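Local coordinates for protein thymidylate synthase ThyX (Streptomyces cacaoi subsp. asoensis, PDB 4P5A) that acts as a UMP/dUMP methylase, a ThyX homologue that probably takes its methyl group from methylenetetrahydrofolate and its reducing power from FAD and NADPH, at residues A25-K28 against A29-S33; S59-G62 against S63-E66; D132-Q135 against Q136-S140; A76-F79 against T80-L84. All coordinates share one frame; numbering follows the deposited sequence. Where two conformers were deposited one is given.

Interaction 1: A25-K28 against A29-S33; sequences AVVK and AARVS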
loop_
_atom_site.group_PDB
_atom_site.type_symbol
_atom_site.label_atom_id
_atom_site.label_comp_id
_atom_site.label_asym_id
_atom_site.label_seq_id
_atom_site.Cartn_x
_atom_site.Cartn_y
_atom_site.Cartn_z
ATOM N N ALA B 25 15.289 16.085 6.946
ATOM C CA ALA B 25 15.056 15.027 5.921
ATOM C C ALA B 25 13.850 15.373 5.037
ATOM O O ALA B 25 13.786 14.986 3.852
ATOM C CB ALA B 25 14.835 13.617 6.675
ATOM N N VAL B 26 12.870 16.070 5.614
ATOM C CA VAL B 26 11.700 16.482 4.808
ATOM C C VAL B 26 12.043 17.551 3.820
ATOM O O VAL B 26 11.594 17.512 2.701
ATOM C CB VAL B 26 10.631 17.058 5.737
ATOM C CG1 VAL B 26 9.273 17.461 4.942
ATOM C CG2 VAL B 26 10.315 16.067 6.799
ATOM N N VAL B 27 12.780 18.602 4.298
ATOM C CA VAL B 27 13.168 19.732 3.493
ATOM C C VAL B 27 14.022 19.236 2.302
ATOM O O VAL B 27 13.809 19.690 1.164
ATOM C CB VAL B 27 14.063 20.686 4.381
ATOM C CG1 VAL B 27 14.723 21.779 3.468
ATOM C CG2 VAL B 27 13.149 21.290 5.545
ATOM N N LYS B 28 14.935 18.325 2.611
ATOM C CA LYS B 28 15.864 17.806 1.509
ATOM C C LYS B 28 15.030 17.099 0.461
ATOM O O LYS B 28 15.295 17.281 -0.723
ATOM C CB LYS B 28 16.918 16.872 2.066
ATOM C CG LYS B 28 18.040 17.653 2.852
ATOM C CD LYS B 28 19.010 16.664 3.488
ATOM C CE LYS B 28 20.379 16.588 2.764
ATOM N NZ LYS B 28 21.240 15.375 3.175
ATOM N N ALA B 29 14.098 16.232 0.897
ATOM C CA ALA B 29 13.243 15.455 -0.062
ATOM C C ALA B 29 12.391 16.406 -0.839
ATOM O O ALA B 29 12.307 16.359 -2.060
ATOM C CB ALA B 29 12.361 14.477 0.687
ATOM N N ALA B 30 11.826 17.429 -0.168
ATOM C CA ALA B 30 10.980 18.378 -0.859
ATOM C C ALA B 30 11.698 19.263 -1.909
ATOM O O ALA B 30 11.091 19.574 -2.979
ATOM C CB ALA B 30 10.275 19.356 0.138
ATOM N N ARG B 31 12.906 19.677 -1.582
ATOM C CA ARG B 31 13.637 20.638 -2.454
ATOM C C ARG B 31 14.511 19.958 -3.501
ATOM O O ARG B 31 15.266 20.644 -4.198
ATOM C CB ARG B 31 14.562 21.507 -1.612
ATOM C CG ARG B 31 13.771 22.468 -0.773
ATOM C CD ARG B 31 14.621 23.760 -0.405
ATOM N NE ARG B 31 13.776 24.782 0.248
ATOM C CZ ARG B 31 13.906 25.182 1.531
ATOM N NH1 ARG B 31 13.076 26.093 2.053
ATOM N NH2 ARG B 31 14.871 24.677 2.298
ATOM N N VAL B 32 14.456 18.645 -3.594
ATOM C CA VAL B 32 15.393 17.940 -4.482
ATOM C C VAL B 32 15.396 18.659 -5.855
ATOM O O VAL B 32 14.317 18.970 -6.458
ATOM C CB VAL B 32 14.999 16.491 -4.646
ATOM C CG1 VAL B 32 13.572 16.389 -5.226
ATOM C CG2 VAL B 32 16.033 15.772 -5.545
ATOM N N SER B 33 16.625 18.905 -6.361
ATOM C CA SER B 33 16.795 19.711 -7.568
ATOM C C SER B 33 18.188 19.519 -8.184
ATOM O O SER B 33 19.180 19.148 -7.501
ATOM C CB SER B 33 16.557 21.223 -7.216
ATOM O OG SER B 33 16.814 22.026 -8.342
#
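The guanidinium of Arg31 is the one flat side-chain group in this turn, and Val27 meets it obliquely. CG1 of Val27 comes within 3.1 Å of NH2 of Arg31, a tight approach for a methyl and a nitrogen. The same methyl is 4.0 Å from CZ of Arg31. The two side chains lie side by side and point the same way. Val27 carries CG1 opposite its own backbone N (chi1 169°), which turns this methyl to the guanidinium. Arg31 runs extended from CG to NE. The root of its chain rests on the backbone, with CG of Arg31 3.4 Å from O of Val27. That oxygen also accepts the N-H of Arg31, at 2.9 Å between N and O.

This is the i to i+4 pattern of an alpha helix, here helix 23-30. Ala30 N bonds to Val26 O at 2.9 Å, and Ala29 N to Ala25 O at 3.2 Å. The methyl of Ala30 sits against the Val26 carbonyl, with CB to O 3.4 Å. By Val32 the backbone is extended and no longer helical.

Helix 48-58 packs on one side, through Thr49 on Val27 and Leu52 on Ala30. Tyr178 of the second subunit packs on Lys28, Ala29 and Val32. Ser33 is a FAD-binding residue, though no FAD is bound to it here. Its OG hydrogen-bonds Glu95 of the second subunit.

Interaction 2: S59-G62 against S63-E66; sequences SRHG and SPFE. With FAD (flavin-adenine dinucleotide), chain L.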
loop_
_atom_site.group_PDB
_atom_site.type_symbol
_atom_site.label_atom_id
_atom_site.label_comp_id
_atom_site.label_asym_id
_atom_site.label_seq_id
_atom_site.Cartn_x
_atom_site.Cartn_y
_atom_site.Cartn_z
ATOM N N SER B 59 -0.758 22.481 2.200
ATOM C CA SER B 59 -0.970 22.116 0.828
ATOM C C SER B 59 -1.146 20.574 0.706
ATOM O O SER B 59 -1.346 20.098 -0.407
ATOM C CB SER B 59 0.219 22.493 -0.045
ATOM O OG SER B 59 0.362 23.889 0.006
ATOM N N ARG B 60 -1.155 19.864 1.832
ATOM C CA ARG B 60 -1.240 18.361 1.847
ATOM C C ARG B 60 -0.227 17.770 0.872
ATOM O O ARG B 60 -0.519 16.750 0.138
ATOM C CB ARG B 60 -2.653 17.884 1.447
ATOM C CG ARG B 60 -3.712 18.324 2.432
ATOM C CD ARG B 60 -5.045 17.553 2.114
ATOM N NE ARG B 60 -5.428 17.896 0.732
ATOM C CZ ARG B 60 -6.543 17.381 0.184
ATOM N NH1 ARG B 60 -6.882 17.709 -1.070
ATOM N NH2 ARG B 60 -7.230 16.491 0.921
ATOM N N HIS B 61 0.977 18.364 0.838
ATOM C CA HIS B 61 2.046 17.742 0.040
ATOM C C HIS B 61 2.781 16.843 1.058
ATOM O O HIS B 61 3.826 17.195 1.649
ATOM C CB HIS B 61 2.910 18.790 -0.766
ATOM C CG HIS B 61 3.999 18.185 -1.652
ATOM N ND1 HIS B 61 3.896 16.920 -2.231
ATOM C CD2 HIS B 61 5.153 18.715 -2.159
ATOM C CE1 HIS B 61 4.972 16.668 -2.972
ATOM N NE2 HIS B 61 5.758 17.738 -2.948
ATOM N N GLY B 62 2.209 15.653 1.301
ATOM C CA GLY B 62 2.676 14.710 2.320
ATOM C C GLY B 62 3.847 13.832 1.950
ATOM O O GLY B 62 4.505 13.325 2.814
ATOM N N SER B 63 4.074 13.629 0.650
ATOM C CA SER B 63 5.066 12.723 0.178
ATOM C C SER B 63 6.477 12.980 0.767
ATOM O O SER B 63 7.186 12.066 1.175
ATOM C CB SER B 63 5.059 12.856 -1.358
ATOM O OG SER B 63 5.898 11.896 -1.706
ATOM N N PRO B 64 6.933 14.251 0.834
ATOM C CA PRO B 64 8.168 14.533 1.478
ATOM C C PRO B 64 8.301 14.061 2.904
ATOM O O PRO B 64 9.426 13.794 3.335
ATOM C CB PRO B 64 8.293 16.093 1.448
ATOM C CG PRO B 64 7.500 16.467 0.185
ATOM C CD PRO B 64 6.306 15.498 0.299
ATOM N N PHE B 65 7.197 13.920 3.645
ATOM C CA PHE B 65 7.307 13.434 4.992
ATOM C C PHE B 65 7.506 11.920 5.110
ATOM O O PHE B 65 7.583 11.342 6.207
ATOM C CB PHE B 65 6.022 13.815 5.734
ATOM C CG PHE B 65 5.847 15.355 5.861
ATOM C CD1 PHE B 65 6.500 16.062 6.898
ATOM C CD2 PHE B 65 5.066 16.056 4.972
ATOM C CE1 PHE B 65 6.376 17.429 7.009
ATOM C CE2 PHE B 65 4.995 17.510 5.066
ATOM C CZ PHE B 65 5.609 18.149 6.152
ATOM N N GLU B 66 7.595 11.218 3.992
ATOM C CA GLU B 66 7.797 9.739 4.042
ATOM C C GLU B 66 9.262 9.350 4.039
ATOM O O GLU B 66 9.538 8.120 4.191
ATOM C CB GLU B 66 7.141 9.074 2.794
ATOM C CG GLU B 66 5.638 9.264 2.800
ATOM C CD GLU B 66 4.960 8.658 1.517
ATOM O OE1 GLU B 66 5.643 7.915 0.759
ATOM O OE2 GLU B 66 3.779 8.942 1.317
HETATM P PA FAD L . -1.407 7.655 -2.832
HETATM O O1A FAD L . -2.538 7.117 -3.447
HETATM O O2A FAD L . -0.111 7.117 -3.269
HETATM O O5B FAD L . -1.570 7.289 -1.272
HETATM C C5B FAD L . -2.752 7.528 -0.683
HETATM C C4B FAD L . -2.555 7.835 0.865
HETATM O O4B FAD L . -2.119 6.522 1.310
HETATM C C3B FAD L . -1.424 8.785 1.240
HETATM O O3B FAD L . -2.077 10.058 1.275
HETATM C C2B FAD L . -1.032 8.327 2.622
HETATM O O2B FAD L . -2.036 8.697 3.631
HETATM C C1B FAD L . -1.078 6.820 2.364
HETATM N N9A FAD L . 0.212 6.236 1.906
HETATM C C8A FAD L . 0.409 5.463 0.793
HETATM N N7A FAD L . 1.708 5.017 0.827
HETATM C C5A FAD L . 2.323 5.523 1.937
HETATM C C6A FAD L . 3.613 5.411 2.424
HETATM N N6A FAD L . 4.539 4.642 1.844
HETATM N N1A FAD L . 3.909 6.043 3.604
HETATM C C2A FAD L . 2.971 6.741 4.245
HETATM N N3A FAD L . 1.679 6.852 3.783
HETATM C C4A FAD L . 1.348 6.275 2.611
HETATM N N1 FAD L . 5.323 14.786 -6.590
HETATM C C2 FAD L . 6.618 14.968 -6.737
HETATM O O2 FAD L . 7.397 13.999 -6.765
HETATM N N3 FAD L . 7.160 16.262 -6.811
HETATM C C4 FAD L . 6.371 17.377 -6.707
HETATM O O4 FAD L . 6.894 18.521 -6.758
HETATM C C4X FAD L . 4.967 17.207 -6.550
HETATM N N5 FAD L . 4.145 18.291 -6.437
HETATM C C5X FAD L . 2.759 18.079 -6.461
HETATM C C6 FAD L . 1.844 19.192 -6.541
HETATM C C7 FAD L . 0.462 18.896 -6.598
HETATM C C7M FAD L . -0.475 20.162 -6.653
HETATM C C8 FAD L . -0.068 17.593 -6.607
HETATM C C8M FAD L . -1.568 17.184 -6.618
HETATM C C9 FAD L . 0.839 16.530 -6.545
HETATM C C9A FAD L . 2.207 16.776 -6.446
HETATM N N10 FAD L . 3.101 15.663 -6.449
HETATM C C10 FAD L . 4.435 15.903 -6.506
HETATM C "C1'" FAD L . 2.618 14.262 -6.354
HETATM C "C2'" FAD L . 2.320 13.991 -4.813
HETATM O "O2'" FAD L . 3.511 14.064 -3.978
HETATM C "C3'" FAD L . 1.758 12.582 -4.654
HETATM O "O3'" FAD L . 2.665 11.649 -5.238
HETATM C "C4'" FAD L . 0.375 12.425 -5.348
HETATM O "O4'" FAD L . -0.415 13.555 -5.049
HETATM C "C5'" FAD L . -0.351 11.201 -4.831
HETATM O "O5'" FAD L . -0.775 11.525 -3.446
HETATM P P FAD L . -0.661 10.402 -2.300
HETATM O O1P FAD L . 0.718 9.968 -2.083
HETATM O O2P FAD L . -1.262 11.120 -1.106
HETATM O O3P FAD L . -1.588 9.243 -2.865
HETATM O O HOH W 1 2.286 14.513 -1.608
#
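Gly62, His61 and Ser63 form the heart of this tight turn. O of Gly62 accepts the N-H of Phe65 at 2.9 Å between O and N, which opens the short 3-10 segment 63-66. The Phe65 ring turns its edge to the same oxygen and to O of His61. The His61 oxygen is buried here and has no polar partner in the model. His61 is also the centre of an inverse gamma turn, with a weak bond from Gly62 N back to Arg60 O.

The His61 imidazole is sandwiched. CD of Pro64 lies over one face, 3.8 Å from the ring centroid and 13° off the normal, a CH-pi contact. N5 of the FAD flavin lies 3.7 Å above the opposite face, toward the rim. With chi1 at -178° the ring swings clear of its own N and slots between proline and flavin. A water at the ring edge joins the pieces. It lies 3.0 Å from His61 ND1 and 2.7 Å from FAD O2', and it accepts the N-H of Ser63 at 3.0 Å. CB of Ser63 touches O2' of FAD directly, at 3.3 Å.

Glu66 reaches the FAD adenine; its OE1 hydrogen-bonds Ser91 of the second subunit, and its OE2 makes salt bridges with Arg184 and with Arg88 of the third subunit. The turn links helix 48-58 to strand 69-77. Phe65 packs on Ile53, Leu56 and Met57 of that helix and on Met187 of helix 183-193.

Interaction 3: D132-Q135 against Q136-S140; sequences DDHQ and QVVRS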
loop_
_atom_site.group_PDB
_atom_site.type_symbol
_atom_site.label_atom_id
_atom_site.label_comp_id
_atom_site.label_asym_id
_atom_site.label_seq_id
_atom_site.Cartn_x
_atom_site.Cartn_y
_atom_site.Cartn_z
ATOM N N ASP B 132 -16.905 1.313 43.085
ATOM C CA ASP B 132 -17.478 0.014 42.878
ATOM C C ASP B 132 -17.349 -0.540 41.420
ATOM O O ASP B 132 -17.136 -1.764 41.216
ATOM C CB ASP B 132 -18.940 -0.075 43.311
ATOM C CG ASP B 132 -19.404 -1.525 43.301
ATOM O OD1 ASP B 132 -18.638 -2.374 43.859
ATOM O OD2 ASP B 132 -20.448 -1.846 42.688
ATOM N N ASP B 133 -17.504 0.341 40.432
ATOM C CA ASP B 133 -17.301 -0.096 39.003
ATOM C C ASP B 133 -15.892 -0.658 38.778
ATOM O O ASP B 133 -15.759 -1.737 38.211
ATOM C CB ASP B 133 -17.599 1.027 37.997
ATOM C CG ASP B 133 -19.086 1.372 37.963
ATOM O OD1 ASP B 133 -19.457 2.546 37.754
ATOM O OD2 ASP B 133 -19.907 0.445 38.163
ATOM N N HIS B 134 -14.860 0.058 39.229
ATOM C CA HIS B 134 -13.500 -0.433 39.040
ATOM C C HIS B 134 -13.328 -1.773 39.752
ATOM O O HIS B 134 -12.806 -2.726 39.179
ATOM C CB HIS B 134 -12.422 0.551 39.499
ATOM C CG HIS B 134 -11.025 0.131 39.113
ATOM N ND1 HIS B 134 -10.047 -0.177 40.035
ATOM C CD2 HIS B 134 -10.452 -0.039 37.895
ATOM C CE1 HIS B 134 -8.933 -0.514 39.406
ATOM N NE2 HIS B 134 -9.163 -0.429 38.101
ATOM N N GLN B 135 -13.800 -1.848 41.003
ATOM C CA GLN B 135 -13.657 -3.113 41.754
ATOM C C GLN B 135 -14.297 -4.289 41.051
ATOM O O GLN B 135 -13.738 -5.361 41.145
ATOM C CB GLN B 135 -14.242 -2.992 43.171
ATOM C CG GLN B 135 -13.371 -2.163 44.127
ATOM C CD GLN B 135 -14.209 -1.636 45.373
ATOM O OE1 GLN B 135 -13.680 -0.895 46.215
ATOM N NE2 GLN B 135 -15.513 -2.016 45.452
ATOM N N GLN B 136 -15.466 -4.077 40.445
ATOM C CA GLN B 136 -16.254 -5.100 39.771
ATOM C C GLN B 136 -15.501 -5.546 38.524
ATOM O O GLN B 136 -15.373 -6.767 38.257
ATOM C CB GLN B 136 -17.643 -4.558 39.355
ATOM C CG GLN B 136 -18.697 -4.802 40.421
ATOM C CD GLN B 136 -18.382 -6.109 41.211
ATOM O OE1 GLN B 136 -18.655 -7.249 40.741
ATOM N NE2 GLN B 136 -17.727 -5.936 42.378
ATOM N N VAL B 137 -14.946 -4.574 37.808
ATOM C CA VAL B 137 -14.040 -4.953 36.685
ATOM C C VAL B 137 -12.824 -5.787 37.108
ATOM O O VAL B 137 -12.607 -6.886 36.539
ATOM C CB VAL B 137 -13.641 -3.742 35.781
ATOM C CG1 VAL B 137 -12.575 -4.142 34.719
ATOM C CG2 VAL B 137 -14.881 -3.178 35.071
ATOM N N VAL B 138 -12.088 -5.355 38.121
ATOM C CA VAL B 138 -10.945 -6.080 38.544
ATOM C C VAL B 138 -11.380 -7.457 39.016
ATOM O O VAL B 138 -10.710 -8.464 38.782
ATOM C CB VAL B 138 -10.184 -5.314 39.620
ATOM C CG1 VAL B 138 -9.049 -6.159 40.190
ATOM C CG2 VAL B 138 -9.579 -4.091 38.936
ATOM N N ARG B 139 -12.474 -7.484 39.739
ATOM C CA ARG B 139 -12.993 -8.776 40.213
ATOM C C ARG B 139 -13.315 -9.787 39.103
ATOM O O ARG B 139 -12.899 -10.969 39.167
ATOM C CB ARG B 139 -14.227 -8.554 41.116
ATOM C CG ARG B 139 -14.804 -9.908 41.606
ATOM C CD ARG B 139 -15.860 -9.763 42.685
ATOM N NE ARG B 139 -16.393 -11.079 43.081
ATOM C CZ ARG B 139 -17.438 -11.200 43.906
ATOM N NH1 ARG B 139 -17.923 -12.399 44.228
ATOM N NH2 ARG B 139 -17.994 -10.093 44.405
ATOM N N SER B 140 -14.088 -9.371 38.119
ATOM C CA SER B 140 -14.490 -10.264 37.052
ATOM C C SER B 140 -13.309 -10.648 36.179
ATOM O O SER B 140 -13.204 -11.830 35.751
ATOM C CB SER B 140 -15.505 -9.586 36.150
ATOM O OG SER B 140 -16.756 -9.466 36.791
#
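CG of His134 stands opposite the backbone N (chi1 -171°), which lays the imidazole alongside Val138, four residues on. Val138 in turn sets CG2 opposite its carbonyl carbon, and this methyl lies over one face of the ring. In the conformer given, one of two deposited for His134, CG2 of Val138 is 3.9 Å from the ring centroid and 22° off the normal, a CH-pi contact; the other copy may differ. It is nearest to CE1 of His134, at 3.7 Å. In this conformer NE2 of His134 hydrogen-bonds O of Pro109.

All this is one continuous alpha helix, the first turns of helix 131-157. Successive i to i+4 bonds run through it. Val138 N meets His134 O at 2.9 Å, and Arg139 N meets Gln135 O at 2.8 Å.

Two residues earlier in each case, Asp132 and Gln136 lie side by side and point the same way. Their carboxylate and amide planes are 32° apart. OD1 of Asp132 and NE2 of Gln136 stay 4.0 Å apart. CG of Gln136 rests 3.5 Å from O of Asp132. With an alanine in place of Gln136, the Asp132 carboxylate would probably lose the amide beside it and be freer to turn.

Asp133 forms a salt bridge with Arg116 and takes the N-H of Ser130 at the helix start. Val137 packs on Pro109 and on Ile160 of the fourth subunit, and Ser140 OG hydrogen-bonds Glu151 of that subunit.

Interaction 4: A76-F79 against T80-L84; sequences APIF and TVRHL. With 5BU (5-bromo-uridine-5'-monophosphate), chain F.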
loop_
_atom_site.group_PDB
_atom_site.type_symbol
_atom_site.label_atom_id
_atom_site.label_comp_id
_atom_site.label_asym_id
_atom_site.label_seq_id
_atom_site.Cartn_x
_atom_site.Cartn_y
_atom_site.Cartn_z
ATOM N N ALA B 76 1.320 -4.228 24.659
ATOM C CA ALA B 76 -0.090 -3.820 24.819
ATOM C C ALA B 76 -0.882 -5.098 24.736
ATOM O O ALA B 76 -0.413 -6.096 24.132
ATOM C CB ALA B 76 -0.519 -2.801 23.660
ATOM N N PRO B 77 -2.162 -5.080 25.246
ATOM C CA PRO B 77 -3.045 -6.216 25.138
ATOM C C PRO B 77 -3.456 -6.451 23.679
ATOM O O PRO B 77 -3.467 -5.497 22.864
ATOM C CB PRO B 77 -4.252 -5.821 26.012
ATOM C CG PRO B 77 -4.258 -4.295 26.000
ATOM C CD PRO B 77 -2.761 -3.915 25.950
ATOM N N ILE B 78 -3.706 -7.685 23.344
ATOM C CA ILE B 78 -4.112 -8.011 21.963
ATOM C C ILE B 78 -5.249 -7.113 21.409
ATOM O O ILE B 78 -5.172 -6.683 20.252
ATOM C CB ILE B 78 -4.548 -9.501 21.932
ATOM C CG1 ILE B 78 -3.284 -10.335 22.026
ATOM C CG2 ILE B 78 -5.327 -9.835 20.604
ATOM C CD1 ILE B 78 -3.569 -11.814 22.154
ATOM N N PHE B 79 -6.280 -6.794 22.207
ATOM C CA PHE B 79 -7.285 -5.971 21.592
ATOM C C PHE B 79 -6.790 -4.622 21.091
ATOM O O PHE B 79 -7.396 -4.053 20.186
ATOM C CB PHE B 79 -8.551 -5.787 22.444
ATOM C CG PHE B 79 -8.346 -4.922 23.652
ATOM C CD1 PHE B 79 -7.807 -5.446 24.848
ATOM C CD2 PHE B 79 -8.634 -3.549 23.566
ATOM C CE1 PHE B 79 -7.587 -4.563 25.969
ATOM C CE2 PHE B 79 -8.389 -2.693 24.645
ATOM C CZ PHE B 79 -7.820 -3.190 25.816
ATOM N N THR B 80 -5.771 -4.062 21.735
ATOM C CA THR B 80 -5.198 -2.774 21.310
ATOM C C THR B 80 -4.178 -2.985 20.179
ATOM O O THR B 80 -4.089 -2.162 19.286
ATOM C CB THR B 80 -4.469 -2.161 22.527
ATOM O OG1 THR B 80 -5.477 -1.828 23.495
ATOM C CG2 THR B 80 -3.751 -0.852 22.144
ATOM N N VAL B 81 -3.456 -4.102 20.224
ATOM C CA VAL B 81 -2.602 -4.412 19.027
ATOM C C VAL B 81 -3.408 -4.541 17.748
ATOM O O VAL B 81 -2.926 -4.138 16.679
ATOM C CB VAL B 81 -1.829 -5.714 19.299
ATOM C CG1 VAL B 81 -0.926 -6.106 18.096
ATOM C CG2 VAL B 81 -0.912 -5.431 20.496
ATOM N N ARG B 82 -4.600 -5.117 17.870
ATOM C CA ARG B 82 -5.498 -5.175 16.712
ATOM C C ARG B 82 -5.735 -3.781 16.141
ATOM O O ARG B 82 -5.742 -3.704 14.895
ATOM C CB ARG B 82 -6.850 -5.851 16.967
ATOM C CG ARG B 82 -6.619 -7.293 17.516
ATOM C CD ARG B 82 -7.558 -8.266 16.707
ATOM N NE ARG B 82 -8.927 -8.113 16.873
ATOM C CZ ARG B 82 -9.850 -8.400 15.939
ATOM N NH1 ARG B 82 -11.065 -8.335 16.301
ATOM N NH2 ARG B 82 -9.574 -8.721 14.676
ATOM N N HIS B 83 -6.042 -2.779 16.959
ATOM C CA HIS B 83 -6.252 -1.435 16.460
ATOM C C HIS B 83 -4.982 -0.918 15.737
ATOM O O HIS B 83 -5.125 -0.384 14.643
ATOM C CB HIS B 83 -6.683 -0.475 17.585
ATOM C CG HIS B 83 -7.925 -0.950 18.266
ATOM N ND1 HIS B 83 -8.380 -0.405 19.462
ATOM C CD2 HIS B 83 -8.837 -1.872 17.887
ATOM C CE1 HIS B 83 -9.516 -0.987 19.787
ATOM N NE2 HIS B 83 -9.846 -1.845 18.828
ATOM N N LEU B 84 -3.842 -1.073 16.376
ATOM C CA LEU B 84 -2.545 -0.595 15.785
ATOM C C LEU B 84 -2.358 -1.275 14.439
ATOM O O LEU B 84 -1.987 -0.585 13.451
ATOM C CB LEU B 84 -1.381 -0.996 16.703
ATOM C CG LEU B 84 -0.002 -0.668 16.112
ATOM C CD1 LEU B 84 0.112 0.826 15.754
ATOM C CD2 LEU B 84 1.002 -0.949 17.248
HETATM P P 5BU F . -13.205 -3.923 18.169
HETATM O OP1 5BU F . -13.742 -5.301 18.473
HETATM O OP2 5BU F . -14.274 -2.818 18.033
HETATM O OP3 5BU F . -12.022 -3.488 19.107
HETATM O "O5'" 5BU F . -12.548 -4.030 16.669
HETATM C "C5'" 5BU F . -13.184 -4.774 15.733
HETATM C "C4'" 5BU F . -12.335 -4.647 14.357
HETATM O "O4'" 5BU F . -12.369 -3.235 13.944
HETATM C "C3'" 5BU F . -10.858 -4.956 14.565
HETATM O "O3'" 5BU F . -10.257 -5.386 13.306
HETATM C "C2'" 5BU F . -10.307 -3.577 14.892
HETATM O "O2'" 5BU F . -8.900 -3.513 14.568
HETATM C "C1'" 5BU F . -11.138 -2.572 14.125
HETATM N N1 5BU F . -11.472 -1.337 14.878
HETATM C C2 5BU F . -10.418 -0.496 15.223
HETATM O O2 5BU F . -9.295 -0.776 14.743
HETATM N N3 5BU F . -10.563 0.578 16.030
HETATM C C4 5BU F . -11.832 0.878 16.540
HETATM O O4 5BU F . -11.977 1.838 17.253
HETATM C C5 5BU F . -12.874 0.002 16.178
HETATM C C6 5BU F . -12.766 -1.110 15.412
HETATM BR BR 5BU F . -14.675 0.501 16.698
#
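Thr80 and Val81 both give their N-H to O of Pro77, the N-cap residue where strand 69-77 turns into helix 78-84. This strand-to-helix junction is the tight, buried part. CG of Phe79 sits between its own N and carbonyl carbon (chi1 71°), which folds the ring back beside Thr80. OG1 of Thr80 lies over one ring face, 3.2 Å from CE2 of Phe79. CB of Ala76 meets CG2 of Val81 at 4.1 Å.

The His83 ring is equally enclosed. O of Phe79 sits 3.4 Å above the centre of one face. N3 of the bound 5-bromo-UMP lies 3.5 Å over the opposite face, toward the rim. At the ring edge, NE2 of His83 gives a nearly straight bond (166°) to phosphate oxygen OP3, at 2.7 Å. An alanine here would probably leave OP3 without this donor and uncover one face of the base.

The looser side is partly exposed. Here Ile78 CG2 and Arg82 CG are 4.2 Å apart. The Arg82 chain bends at chi2 and chi3, and its NH1 forms a salt bridge with Glu94 of the fourth subunit. Its guanidinium turns a face to the nucleotide sugar, with Arg82 CZ 3.8 Å from C3'.

Each contact is local, so the four follow one another in series and none nests or crosses. Interaction 1 comes first, on helix 23-30. Interaction 2 closes the turn between helix 48-58 and strand 69-77. These two touch: Val26 CG1 lies 3.6 Å from Phe65 CE1, and Ala30 packs on Pro64. Both also meet the second subunit. Interaction 4 lies at the far end of that strand, where helix 78-84 starts; its nearest atoms are about 16 Å from interaction 2. Interaction 3 is last, early in helix 131-157. Its centre is about 22 Å from that of interaction 4, and both meet the fourth subunit. Interactions 2 and 4 line the cofactor and nucleotide sites.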